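Local coordinates for StAR-related lipid transfer protein 13 (Homo sapiens, PDB 2PSO) that stimulates GTP hydrolysis by RhoA, and perhaps by Cdc42, and carries a lipid-binding START domain at its C-terminal end, at residues 79-84 and 188-193; 171-176 and 194-199. All coordinates share one frame; numbering follows the deposited sequence.

Contact 1. Residues 79-84 and 188-193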
ATOM      1  N   ALA A  79       3.333  -2.069  -5.939  1.00 28.75           N
ATOM      2  CA  ALA A  79       4.463  -1.171  -6.218  1.00 29.92           C
ATOM      3  C   ALA A  79       5.793  -1.663  -5.638  1.00 34.06           C
ATOM      4  O   ALA A  79       5.811  -2.334  -4.606  1.00 37.33           O
ATOM      5  CB  ALA A  79       4.170   0.218  -5.736  1.00 26.03           C
ATOM      6  N   SER A  80       6.897  -1.324  -6.312  1.00 35.31           N
ATOM      7  CA  SER A  80       8.254  -1.727  -5.902  1.00 33.33           C
ATOM      8  C   SER A  80       9.311  -0.629  -5.896  1.00 34.96           C
ATOM      9  O   SER A  80       9.157   0.402  -6.552  1.00 33.96           O
ATOM     10  CB  SER A  80       8.759  -2.811  -6.810  1.00 31.46           C
ATOM     11  OG  SER A  80       8.251  -4.032  -6.369  1.00 36.51           O
ATOM     12  N   VAL A  81      10.385  -0.870  -5.141  1.00 33.93           N
ATOM     13  CA  VAL A  81      11.602  -0.076  -5.198  1.00 32.07           C
ATOM     14  C   VAL A  81      12.744  -0.916  -4.697  1.00 32.90           C
ATOM     15  O   VAL A  81      12.540  -1.935  -4.031  1.00 32.82           O
ATOM     16  CB  VAL A  81      11.578   1.124  -4.263  1.00 33.59           C
ATOM     17  CG1 VAL A  81      10.967   2.353  -4.922  1.00 32.57           C
ATOM     18  CG2 VAL A  81      10.895   0.761  -2.990  1.00 36.49           C
ATOM     19  N   GLU A  82      13.955  -0.479  -5.027  1.00 35.68           N
ATOM     20  CA  GLU A  82      15.157  -1.009  -4.419  1.00 37.25           C
ATOM     21  C   GLU A  82      15.553  -0.013  -3.325  1.00 36.40           C
ATOM     22  O   GLU A  82      15.649   1.190  -3.575  1.00 35.19           O
ATOM     23  CB  GLU A  82      16.263  -1.184  -5.465  1.00 37.08           C
ATOM     24  CG  GLU A  82      17.478  -1.968  -4.948  1.00 43.33           C
ATOM     25  CD  GLU A  82      18.659  -2.031  -5.933  1.00 44.44           C
ATOM     26  OE1 GLU A  82      18.486  -2.572  -7.051  1.00 46.99           O
ATOM     27  OE2 GLU A  82      19.769  -1.557  -5.577  1.00 47.62           O
ATOM     28  N   VAL A  83      15.740  -0.485  -2.098  1.00 37.37           N
ATOM     29  CA  VAL A  83      16.122   0.445  -1.037  1.00 39.57           C
ATOM     30  C   VAL A  83      17.465   0.095  -0.425  1.00 40.67           C
ATOM     31  O   VAL A  83      17.762  -1.082  -0.200  1.00 40.03           O
ATOM     32  CB  VAL A  83      15.020   0.611   0.041  1.00 39.55           C
ATOM     33  CG1 VAL A  83      14.154  -0.604   0.099  1.00 40.61           C
ATOM     34  CG2 VAL A  83      15.625   0.911   1.405  1.00 39.68           C
ATOM     35  N   GLU A  84      18.271   1.137  -0.191  1.00 43.59           N
ATOM     36  CA  GLU A  84      19.637   1.021   0.353  1.00 45.67           C
ATOM     37  C   GLU A  84      19.696   0.724   1.855  1.00 41.89           C
ATOM     38  O   GLU A  84      20.232   1.521   2.623  1.00 44.13           O
ATOM     39  CB  GLU A  84      20.425   2.313   0.086  1.00 50.74           C
ATOM     40  CG  GLU A  84      20.621   2.659  -1.397  1.00 56.84           C
ATOM     41  CD  GLU A  84      21.433   1.610  -2.143  1.00 59.63           C
ATOM     42  OE1 GLU A  84      22.622   1.422  -1.792  1.00 58.62           O
ATOM     43  OE2 GLU A  84      20.873   0.981  -3.080  1.00 62.31           O
ATOM     44  N   SER A 188      17.716  -3.901  -0.189  1.00 38.88           N
ATOM     45  CA  SER A 188      16.477  -4.657  -0.248  1.00 35.21           C
ATOM     46  C   SER A 188      15.608  -4.265  -1.411  1.00 32.85           C
ATOM     47  O   SER A 188      15.601  -3.101  -1.836  1.00 32.69           O
ATOM     48  CB  SER A 188      15.678  -4.444   1.023  1.00 34.76           C
ATOM     49  OG  SER A 188      16.443  -4.833   2.133  1.00 37.56           O
ATOM     50  N   ARG A 189      14.863  -5.247  -1.906  1.00 29.47           N
ATOM     51  CA  ARG A 189      13.745  -5.004  -2.803  1.00 28.98           C
ATOM     52  C   ARG A 189      12.506  -4.876  -1.900  1.00 24.09           C
ATOM     53  O   ARG A 189      12.150  -5.815  -1.194  1.00 24.63           O
ATOM     54  CB  ARG A 189      13.615  -6.178  -3.791  1.00 32.50           C
ATOM     55  CG  ARG A 189      12.394  -6.173  -4.721  1.00 38.78           C
ATOM     56  CD  ARG A 189      12.760  -6.068  -6.207  1.00 42.41           C
ATOM     57  NE  ARG A 189      12.947  -4.685  -6.667  1.00 47.14           N
ATOM     58  CZ  ARG A 189      12.176  -4.072  -7.570  1.00 49.21           C
ATOM     59  NH1 ARG A 189      12.434  -2.810  -7.931  1.00 46.86           N
ATOM     60  NH2 ARG A 189      11.148  -4.724  -8.122  1.00 50.41           N
ATOM     61  N   LEU A 190      11.874  -3.712  -1.894  1.00 18.38           N
ATOM     62  CA  LEU A 190      10.651  -3.533  -1.131  1.00 18.13           C
ATOM     63  C   LEU A 190       9.427  -3.639  -2.024  1.00 18.51           C
ATOM     64  O   LEU A 190       9.340  -2.951  -3.029  1.00 24.26           O
ATOM     65  CB  LEU A 190      10.662  -2.159  -0.473  1.00 18.96           C
ATOM     66  CG  LEU A 190       9.369  -1.671   0.209  1.00 17.28           C
ATOM     67  CD1 LEU A 190       8.915  -2.600   1.251  1.00 13.32           C
ATOM     68  CD2 LEU A 190       9.616  -0.312   0.815  1.00 16.77           C
ATOM     69  N   THR A 191       8.468  -4.478  -1.670  1.00 17.07           N
ATOM     70  CA  THR A 191       7.261  -4.589  -2.482  1.00 14.52           C
ATOM     71  C   THR A 191       6.011  -4.454  -1.634  1.00 17.00           C
ATOM     72  O   THR A 191       5.788  -5.237  -0.707  1.00 19.81           O
ATOM     73  CB  THR A 191       7.210  -5.922  -3.220  1.00 15.67           C
ATOM     74  OG1 THR A 191       8.243  -5.956  -4.210  1.00 18.19           O
ATOM     75  CG2 THR A 191       5.868  -6.124  -3.899  1.00 16.07           C
ATOM     76  N   HIS A 192       5.194  -3.454  -1.943  1.00 16.92           N
ATOM     77  CA  HIS A 192       3.897  -3.324  -1.305  1.00 18.08           C
ATOM     78  C   HIS A 192       2.699  -3.719  -2.210  1.00 22.78           C
ATOM     79  O   HIS A 192       2.330  -2.981  -3.136  1.00 25.74           O
ATOM     80  CB  HIS A 192       3.722  -1.906  -0.810  1.00 12.75           C
ATOM     81  CG  HIS A 192       2.537  -1.732   0.072  1.00 11.51           C
ATOM     82  ND1 HIS A 192       1.891  -0.521   0.223  1.00 11.94           N
ATOM     83  CD2 HIS A 192       1.874  -2.615   0.854  1.00 12.34           C
ATOM     84  CE1 HIS A 192       0.873  -0.667   1.058  1.00 10.96           C
ATOM     85  NE2 HIS A 192       0.847  -1.928   1.462  1.00 14.48           N
ATOM     86  N   ILE A 193       2.093  -4.871  -1.936  1.00 23.03           N
ATOM     87  CA  ILE A 193       0.827  -5.223  -2.558  1.00 24.66           C
ATOM     88  C   ILE A 193      -0.375  -4.843  -1.706  1.00 24.72           C
ATOM     89  O   ILE A 193      -0.625  -5.481  -0.693  1.00 27.64           O
ATOM     90  CB  ILE A 193       0.706  -6.732  -2.785  1.00 26.49           C
ATOM     91  CG1 ILE A 193       1.835  -7.230  -3.681  1.00 26.32           C
ATOM     92  CG2 ILE A 193      -0.673  -7.068  -3.401  1.00 26.63           C
ATOM     93  CD1 ILE A 193       2.104  -8.700  -3.522  1.00 26.57           C
TER
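A79 to V83 and S188 to H192 pair as antiparallel neighbours in the curved sheet of the START domain, joining strand 76-83 to strand 188-196, the last strand before helix 209-223. A79 with H192, V81 with L190 and V83 with S188 are hydrogen-bonded pairs, each closed by two backbone N-H...O bonds; S80 with T191 and E82 with R189 are the non-hydrogen-bonded pairs between them. In these, CA-H groups approach the opposing carbonyls, as from S80 CA to L190 O at 3.3 Å. The face of V81, V83 and L190 is aliphatic at its centre, with S188 and H192 at its ends. V81 and L190 lie side by side, V81 CG2 being 3.9 Å from L190 CB, and V83 CG1, from the same strand as V81, also meets L190 CB at 3.9 Å. Helix 209-223 packs on this face, with V218 against both V81 and L190. S188 OG bonds A85 O, while H192 bonds S176 OG through NE2 and stacks on Y178.

The face of S80, E82, R189 and T191 is polar. S80 OG and T191 OG1 share a hydrogen bond of 2.9 Å, both hydroxyls turned beside their own backbone N (chi1 -83° and -68°). R189 bends at chi2 and chi3 and folds back over the strand opposite, where one guanidinium face lies over S80 CB and V81 N, with R189 NH2 3.3 Å from S80 CB. The chemistry thus sets a polar face of hydroxyls and a folded arginine against an aliphatic centre packed on the C-terminal helix and flanked by S188 and H192.

Contact 2. Residues 171-176 and 194-199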
ATOM      1  N   ALA A 171     -11.034   4.212   6.433  1.00 35.68           N
ATOM      2  CA  ALA A 171     -10.819   3.439   5.228  1.00 34.36           C
ATOM      3  C   ALA A 171     -11.036   1.951   5.523  1.00 34.69           C
ATOM      4  O   ALA A 171     -11.491   1.578   6.598  1.00 32.12           O
ATOM      5  CB  ALA A 171      -9.435   3.682   4.671  1.00 35.35           C
ATOM      6  N   VAL A 172     -10.747   1.105   4.541  1.00 35.70           N
ATOM      7  CA  VAL A 172     -10.831  -0.336   4.709  1.00 34.71           C
ATOM      8  C   VAL A 172      -9.624  -0.944   3.988  1.00 34.48           C
ATOM      9  O   VAL A 172      -9.634  -1.137   2.763  1.00 34.94           O
ATOM     10  CB  VAL A 172     -12.148  -0.930   4.143  1.00 35.16           C
ATOM     11  CG1 VAL A 172     -12.167  -2.460   4.290  1.00 36.11           C
ATOM     12  CG2 VAL A 172     -13.376  -0.332   4.829  1.00 35.71           C
ATOM     13  N   VAL A 173      -8.565  -1.196   4.748  1.00 30.36           N
ATOM     14  CA  VAL A 173      -7.432  -1.898   4.218  1.00 25.81           C
ATOM     15  C   VAL A 173      -7.933  -3.326   4.032  1.00 27.96           C
ATOM     16  O   VAL A 173      -8.099  -4.050   4.995  1.00 25.19           O
ATOM     17  CB  VAL A 173      -6.216  -1.796   5.182  1.00 22.64           C
ATOM     18  CG1 VAL A 173      -5.102  -2.769   4.798  1.00 19.38           C
ATOM     19  CG2 VAL A 173      -5.681  -0.391   5.190  1.00 14.66           C
ATOM     20  N   MET A 174      -8.240  -3.696   2.789  1.00 31.60           N
ATOM     21  CA  MET A 174      -8.765  -5.028   2.483  1.00 32.96           C
ATOM     22  C   MET A 174      -7.591  -5.980   2.379  1.00 31.20           C
ATOM     23  O   MET A 174      -7.603  -7.085   2.940  1.00 27.04           O
ATOM     24  CB  MET A 174      -9.550  -5.016   1.171  1.00 34.46           C
ATOM     25  CG  MET A 174     -10.647  -3.933   1.084  1.00 37.71           C
ATOM     26  SD  MET A 174     -11.438  -3.749  -0.563  1.00 38.00           S
ATOM     27  CE  MET A 174     -11.605  -5.464  -1.067  1.00 36.00           C
ATOM     28  N   ASP A 175      -6.576  -5.521   1.658  1.00 32.16           N
ATOM     29  CA  ASP A 175      -5.279  -6.178   1.582  1.00 33.15           C
ATOM     30  C   ASP A 175      -4.196  -5.136   1.759  1.00 33.02           C
ATOM     31  O   ASP A 175      -4.310  -4.009   1.258  1.00 34.79           O
ATOM     32  CB  ASP A 175      -5.079  -6.826   0.222  1.00 36.17           C
ATOM     33  CG  ASP A 175      -5.510  -8.260   0.193  1.00 38.58           C
ATOM     34  OD1 ASP A 175      -6.338  -8.646   1.038  1.00 38.50           O
ATOM     35  OD2 ASP A 175      -5.014  -9.008  -0.680  1.00 41.78           O
ATOM     36  N   SER A 176      -3.153  -5.507   2.491  1.00 29.57           N
ATOM     37  CA  SER A 176      -1.938  -4.712   2.550  1.00 22.43           C
ATOM     38  C   SER A 176      -0.846  -5.613   3.013  1.00 21.47           C
ATOM     39  O   SER A 176      -0.925  -6.194   4.117  1.00 21.13           O
ATOM     40  CB  SER A 176      -2.056  -3.578   3.542  1.00 22.35           C
ATOM     41  OG  SER A 176      -0.891  -2.765   3.481  1.00 22.42           O
ATOM     42  N   CYS A 194      -1.154  -3.855  -2.122  1.00 24.35           N
ATOM     43  CA  CYS A 194      -2.357  -3.550  -1.370  1.00 25.59           C
ATOM     44  C   CYS A 194      -3.625  -3.197  -2.174  1.00 28.84           C
ATOM     45  O   CYS A 194      -3.611  -3.068  -3.393  1.00 25.99           O
ATOM     46  CB  CYS A 194      -2.072  -2.426  -0.418  1.00 25.53           C
ATOM     47  SG  CYS A 194      -2.077  -0.892  -1.297  1.00 27.74           S
ATOM     48  N   ARG A 195      -4.714  -3.020  -1.431  1.00 32.22           N
ATOM     49  CA  ARG A 195      -6.054  -2.871  -1.947  1.00 31.84           C
ATOM     50  C   ARG A 195      -6.836  -2.195  -0.840  1.00 33.81           C
ATOM     51  O   ARG A 195      -7.271  -2.836   0.112  1.00 34.13           O
ATOM     52  CB  ARG A 195      -6.665  -4.249  -2.213  1.00 32.64           C
ATOM     53  CG  ARG A 195      -8.031  -4.222  -2.928  1.00 33.66           C
ATOM     54  CD  ARG A 195      -8.648  -5.624  -3.136  1.00 31.91           C
ATOM     55  NE  ARG A 195      -9.667  -5.595  -4.182  1.00 33.38           N
ATOM     56  CZ  ARG A 195     -10.532  -6.566  -4.485  1.00 33.75           C
ATOM     57  NH1 ARG A 195     -10.556  -7.716  -3.824  1.00 32.00           N
ATOM     58  NH2 ARG A 195     -11.381  -6.379  -5.487  1.00 34.07           N
ATOM     59  N   ILE A 196      -6.993  -0.888  -0.947  1.00 36.17           N
ATOM     60  CA  ILE A 196      -7.682  -0.138   0.080  1.00 39.62           C
ATOM     61  C   ILE A 196      -8.979   0.433  -0.486  1.00 45.76           C
ATOM     62  O   ILE A 196      -9.056   0.759  -1.673  1.00 48.50           O
ATOM     63  CB  ILE A 196      -6.796   0.995   0.601  1.00 38.34           C
ATOM     64  CG1 ILE A 196      -5.376   0.465   0.831  1.00 39.87           C
ATOM     65  CG2 ILE A 196      -7.355   1.579   1.882  1.00 37.84           C
ATOM     66  CD1 ILE A 196      -4.416   1.476   1.425  1.00 40.15           C
ATOM     67  N   ASP A 197      -9.999   0.525   0.362  1.00 47.94           N
ATOM     68  CA  ASP A 197     -11.250   1.161   0.028  1.00 48.87           C
ATOM     69  C   ASP A 197     -11.373   2.421   0.883  1.00 51.41           C
ATOM     70  O   ASP A 197     -11.951   2.381   1.969  1.00 51.40           O
ATOM     71  CB  ASP A 197     -12.392   0.184   0.329  1.00 52.10           C
ATOM     72  CG  ASP A 197     -13.780   0.743  -0.007  1.00 54.03           C
ATOM     73  OD1 ASP A 197     -13.924   1.965  -0.213  1.00 54.17           O
ATOM     74  OD2 ASP A 197     -14.745  -0.056  -0.043  1.00 55.92           O
ATOM     75  N   LEU A 198     -10.813   3.537   0.410  1.00 54.98           N
ATOM     76  CA  LEU A 198     -11.099   4.833   1.021  1.00 57.86           C
ATOM     77  C   LEU A 198     -12.549   5.028   0.676  1.00 62.83           C
ATOM     78  O   LEU A 198     -12.957   4.717  -0.444  1.00 65.92           O
ATOM     79  CB  LEU A 198     -10.292   5.967   0.397  1.00 57.75           C
ATOM     80  CG  LEU A 198      -8.795   5.895   0.058  1.00 60.23           C
ATOM     81  CD1 LEU A 198      -7.945   5.258   1.174  1.00 60.43           C
ATOM     82  CD2 LEU A 198      -8.554   5.199  -1.286  1.00 60.76           C
ATOM     83  N   LYS A 199     -13.350   5.527   1.604  1.00 66.86           N
ATOM     84  CA  LYS A 199     -14.785   5.569   1.330  1.00 71.06           C
ATOM     85  C   LYS A 199     -15.319   6.897   0.750  1.00 73.67           C
ATOM     86  O   LYS A 199     -15.711   7.793   1.498  1.00 75.18           O
ATOM     87  CB  LYS A 199     -15.578   5.114   2.560  1.00 70.73           C
ATOM     88  CG  LYS A 199     -15.366   3.641   2.877  1.00 71.00           C
ATOM     89  CD  LYS A 199     -16.551   3.048   3.612  1.00 71.65           C
ATOM     90  CE  LYS A 199     -16.471   1.528   3.641  1.00 71.86           C
ATOM     91  NZ  LYS A 199     -17.562   0.918   4.455  1.00 71.28           N
TER
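The backbones of V172 to S176 and C194 to D197 run antiparallel, with a one-residue shift of register between V173 and D175. R195 O takes both M174 N, at 3.0 Å, and D175 N, at 3.2 Å, so one carbonyl serves two successive donors; R195 N returns a bond to D175 O. Beyond the shift, D197 N binds V172 O at 2.9 Å, while the reverse bond from V172 N to D197 O is weak.

M174 carries much of the side-chain contact. Its chain crosses R195 and bends at chi3 (41°), which sets the terminal methyl over one face of the guanidinium, 3.3 Å above the plane and displaced toward its rim. The same CE lies 3.6 Å from R195 CD, and M174 SD passes D197 CB at 4.1 Å. R195 is extended from CG to NE, which carries its charged end beyond the strand pair to a salt bridge with D70 and a hydrogen bond to L74 O.

With M174 and D175 both set against R195, this is a classic beta bulge, placed where strand 169-182 turns a corner within its hairpin with strand 188-196 in the START fold. D175 CB still packs on R195 CB, at 3.9 Å.

V173 and I196 lie side by side and meet through their CG2 methyls, on a face they share with S176 and C194. Just beyond the strand, A171 CB touches L198 CD1 as well as I196 CG2. F136 of strand 134-143 meets A171 and V173, while F210 of helix 209-223 meets I196 and L198. At the outer end K199, which is poorly ordered, crosses V172, its CE 3.8 Å from V172 CG2.

How the contacts relate
Strand 188-196 is common to both contacts: in contact 1 its first part pairs with strand 76-83, and in contact 2 its last part and the residues after it pair with strand 169-182, its neighbour on the other side. Their centres are 19 Å apart, yet they touch where H192 NE2 of contact 1 probably hydrogen-bonds S176 OG of contact 2. Contact 1 is mostly buried and regular, its register unbroken; contact 2 is only partly buried, and a bulge interrupts its ladder. Helix 209-223 covers aliphatic residues of both. Their arginines differ too: R189 lies over its partner strand, whereas R195, crossed by M174, extends to D70 and L74.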